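Local structure of inorganic pyrophosphatase (Neisseria gonorrhoeae, 5TEA) at residues N27-I32 with Y65-Q70. The protein probably catalyses the magnesium-dependent hydrolysis of inorganic pyrophosphate to two phosphate ions and assembles as a homohexamer. Numbering follows the deposited sequence.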
loop_
_atom_site.group_PDB
_atom_site.type_symbol
_atom_site.label_atom_id
_atom_site.label_comp_id
_atom_site.label_asym_id
_atom_site.label_seq_id
_atom_site.Cartn_x
_atom_site.Cartn_y
_atom_site.Cartn_z
ATOM N N ASN B 27 20.770 -5.490 20.513
ATOM C CA ASN B 27 20.821 -5.290 19.068
ATOM C C ASN B 27 19.970 -6.355 18.391
ATOM O O ASN B 27 20.069 -7.539 18.727
ATOM C CB ASN B 27 22.266 -5.341 18.553
ATOM C CG ASN B 27 23.120 -4.207 19.102
ATOM O OD1 ASN B 27 22.642 -3.091 19.267
ATOM N ND2 ASN B 27 24.378 -4.496 19.407
ATOM N N VAL B 28 19.138 -5.931 17.442
ATOM C CA VAL B 28 18.227 -6.815 16.721
ATOM C C VAL B 28 18.395 -6.564 15.232
ATOM O O VAL B 28 18.513 -5.412 14.801
ATOM C CB VAL B 28 16.758 -6.587 17.160
ATOM C CG1 VAL B 28 15.787 -7.319 16.237
ATOM C CG2 VAL B 28 16.590 -7.079 18.595
ATOM N N VAL B 29 18.455 -7.640 14.450
ATOM C CA VAL B 29 18.466 -7.560 12.994
ATOM C C VAL B 29 17.103 -8.019 12.486
ATOM O O VAL B 29 16.649 -9.119 12.825
ATOM C CB VAL B 29 19.610 -8.406 12.399
ATOM C CG1 VAL B 29 19.493 -8.493 10.875
ATOM C CG2 VAL B 29 20.963 -7.815 12.795
ATOM N N ASN B 30 16.438 -7.181 11.681
ATOM C CA ASN B 30 15.096 -7.508 11.206
ATOM C C ASN B 30 15.172 -8.384 9.965
ATOM O O ASN B 30 15.914 -8.075 9.017
ATOM C CB ASN B 30 14.283 -6.249 10.890
ATOM C CG ASN B 30 12.800 -6.554 10.694
ATOM O OD1 ASN B 30 12.144 -7.080 11.591
ATOM N ND2 ASN B 30 12.269 -6.224 9.518
ATOM N N GLU B 31 14.399 -9.471 9.961
ATOM C CA GLU B 31 14.320 -10.340 8.779
ATOM C C GLU B 31 13.020 -10.207 8.002
ATOM O O GLU B 31 13.043 -10.246 6.771
ATOM C CB GLU B 31 14.498 -11.812 9.173
ATOM C CG GLU B 31 15.844 -12.140 9.802
ATOM C CD GLU B 31 15.796 -13.405 10.634
ATOM O OE1 GLU B 31 16.525 -14.355 10.303
ATOM O OE2 GLU B 31 15.036 -13.443 11.630
ATOM N N ILE B 32 11.875 -10.098 8.681
ATOM C CA ILE B 32 10.572 -10.167 8.033
ATOM C C ILE B 32 9.747 -8.958 8.447
ATOM O O ILE B 32 9.497 -8.765 9.639
ATOM C CB ILE B 32 9.801 -11.447 8.401
ATOM C CG1 ILE B 32 10.609 -12.704 8.066
ATOM C CG2 ILE B 32 8.470 -11.469 7.625
ATOM C CD1 ILE B 32 9.935 -14.018 8.590
ATOM N N TYR B 65 9.782 -9.693 12.445
ATOM C CA TYR B 65 10.454 -10.898 12.911
ATOM C C TYR B 65 11.949 -10.753 12.679
ATOM O O TYR B 65 12.378 -10.466 11.558
ATOM C CB TYR B 65 9.913 -12.123 12.169
ATOM C CG TYR B 65 10.217 -13.462 12.800
ATOM C CD1 TYR B 65 9.356 -14.020 13.744
ATOM C CD2 TYR B 65 11.334 -14.195 12.416
ATOM C CE1 TYR B 65 9.619 -15.253 14.306
ATOM C CE2 TYR B 65 11.597 -15.441 12.972
ATOM C CZ TYR B 65 10.732 -15.958 13.914
ATOM O OH TYR B 65 10.968 -17.192 14.470
ATOM N N GLY B 66 12.744 -10.940 13.728
ATOM C CA GLY B 66 14.183 -10.811 13.560
ATOM C C GLY B 66 15.002 -11.726 14.446
ATOM O O GLY B 66 14.476 -12.705 14.981
ATOM N N PHE B 67 16.284 -11.412 14.640
ATOM C CA PHE B 67 17.107 -12.237 15.518
ATOM C C PHE B 67 18.114 -11.369 16.255
ATOM O O PHE B 67 18.368 -10.222 15.889
ATOM C CB PHE B 67 17.841 -13.339 14.747
ATOM C CG PHE B 67 18.939 -12.840 13.843
ATOM C CD1 PHE B 67 18.648 -12.379 12.558
ATOM C CD2 PHE B 67 20.261 -12.858 14.257
ATOM C CE1 PHE B 67 19.658 -11.936 11.712
ATOM C CE2 PHE B 67 21.277 -12.403 13.411
ATOM C CZ PHE B 67 20.971 -11.948 12.139
ATOM N N ILE B 68 18.697 -11.947 17.299
ATOM C CA ILE B 68 19.753 -11.303 18.075
ATOM C C ILE B 68 21.092 -11.847 17.589
ATOM O O ILE B 68 21.308 -13.071 17.647
ATOM C CB ILE B 68 19.585 -11.556 19.582
ATOM C CG1 ILE B 68 18.202 -11.103 20.078
ATOM C CG2 ILE B 68 20.683 -10.843 20.342
ATOM C CD1 ILE B 68 17.925 -11.507 21.544
ATOM N N PRO B 69 22.023 -10.998 17.146
ATOM C CA PRO B 69 23.327 -11.509 16.696
ATOM C C PRO B 69 24.077 -12.201 17.826
ATOM O O PRO B 69 23.944 -11.842 18.997
ATOM C CB PRO B 69 24.078 -10.250 16.230
ATOM C CG PRO B 69 23.091 -9.137 16.237
ATOM C CD PRO B 69 21.933 -9.527 17.100
ATOM N N GLN B 70 24.867 -13.213 17.452
ATOM C CA GLN B 70 25.781 -13.908 18.366
ATOM C C GLN B 70 25.033 -14.592 19.507
ATOM O O GLN B 70 25.473 -14.584 20.654
ATOM C CB GLN B 70 26.859 -12.966 18.906
ATOM C CG GLN B 70 27.704 -12.342 17.814
ATOM C CD GLN B 70 28.897 -11.583 18.357
ATOM O OE1 GLN B 70 28.985 -11.305 19.554
ATOM N NE2 GLN B 70 29.828 -11.247 17.477
#
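Val29 and Phe67 exchange a pair of backbone hydrogen bonds, Val29 N to Phe67 O at 3.0 Å and Phe67 N to Val29 O at 2.9 Å, in an antiparallel ladder that illustrates how a classic beta bulge shifts register. At the bulge Glu31 and Ile32 both face Tyr65, whose O accepts two bonds, from Glu31 N at 2.8 Å and from Ile32 N at 2.9 Å; Tyr65 N returns one to Ile32 O. The extra residue shifts the register by one, and Ile32 and Tyr65 share a sheet face with Val29 and Phe67. Between them Gly66 and Asn30 form a non-hydrogen-bonded pair, Gly66 CA lying close to Val29 O.

Among the apolar contacts, Phe67 CG sits between its backbone N and carbonyl carbon (chi1 70°), which swings the ring alongside Val29 with one face toward it. Val29 CB makes a CH-pi contact over that face of the Phe67 ring, 4.0 Å from the centroid, while Val29 CG1 touches Phe67 CE1 at 3.5 Å. Ile32 and Tyr65 run side by side, CB to CB 3.8 Å.

The Glu31 carboxylate crosses at the ring edge, its CD 3.6 Å from Phe67 CD1, with carboxylate and ring planes 63° apart; Glu31 OE1 accepts a bond from Trp42 N.

Strand 25-32 lies between strands 64-67 and 94-107, and strand 80-83 continues the sheet beyond 64-67. Trp42 stacks on Phe67, helix 12-15 packs against Val29 and Pro69, and Tyr65, a predicted substrate-binding residue, touches Asp80 of the calcium site.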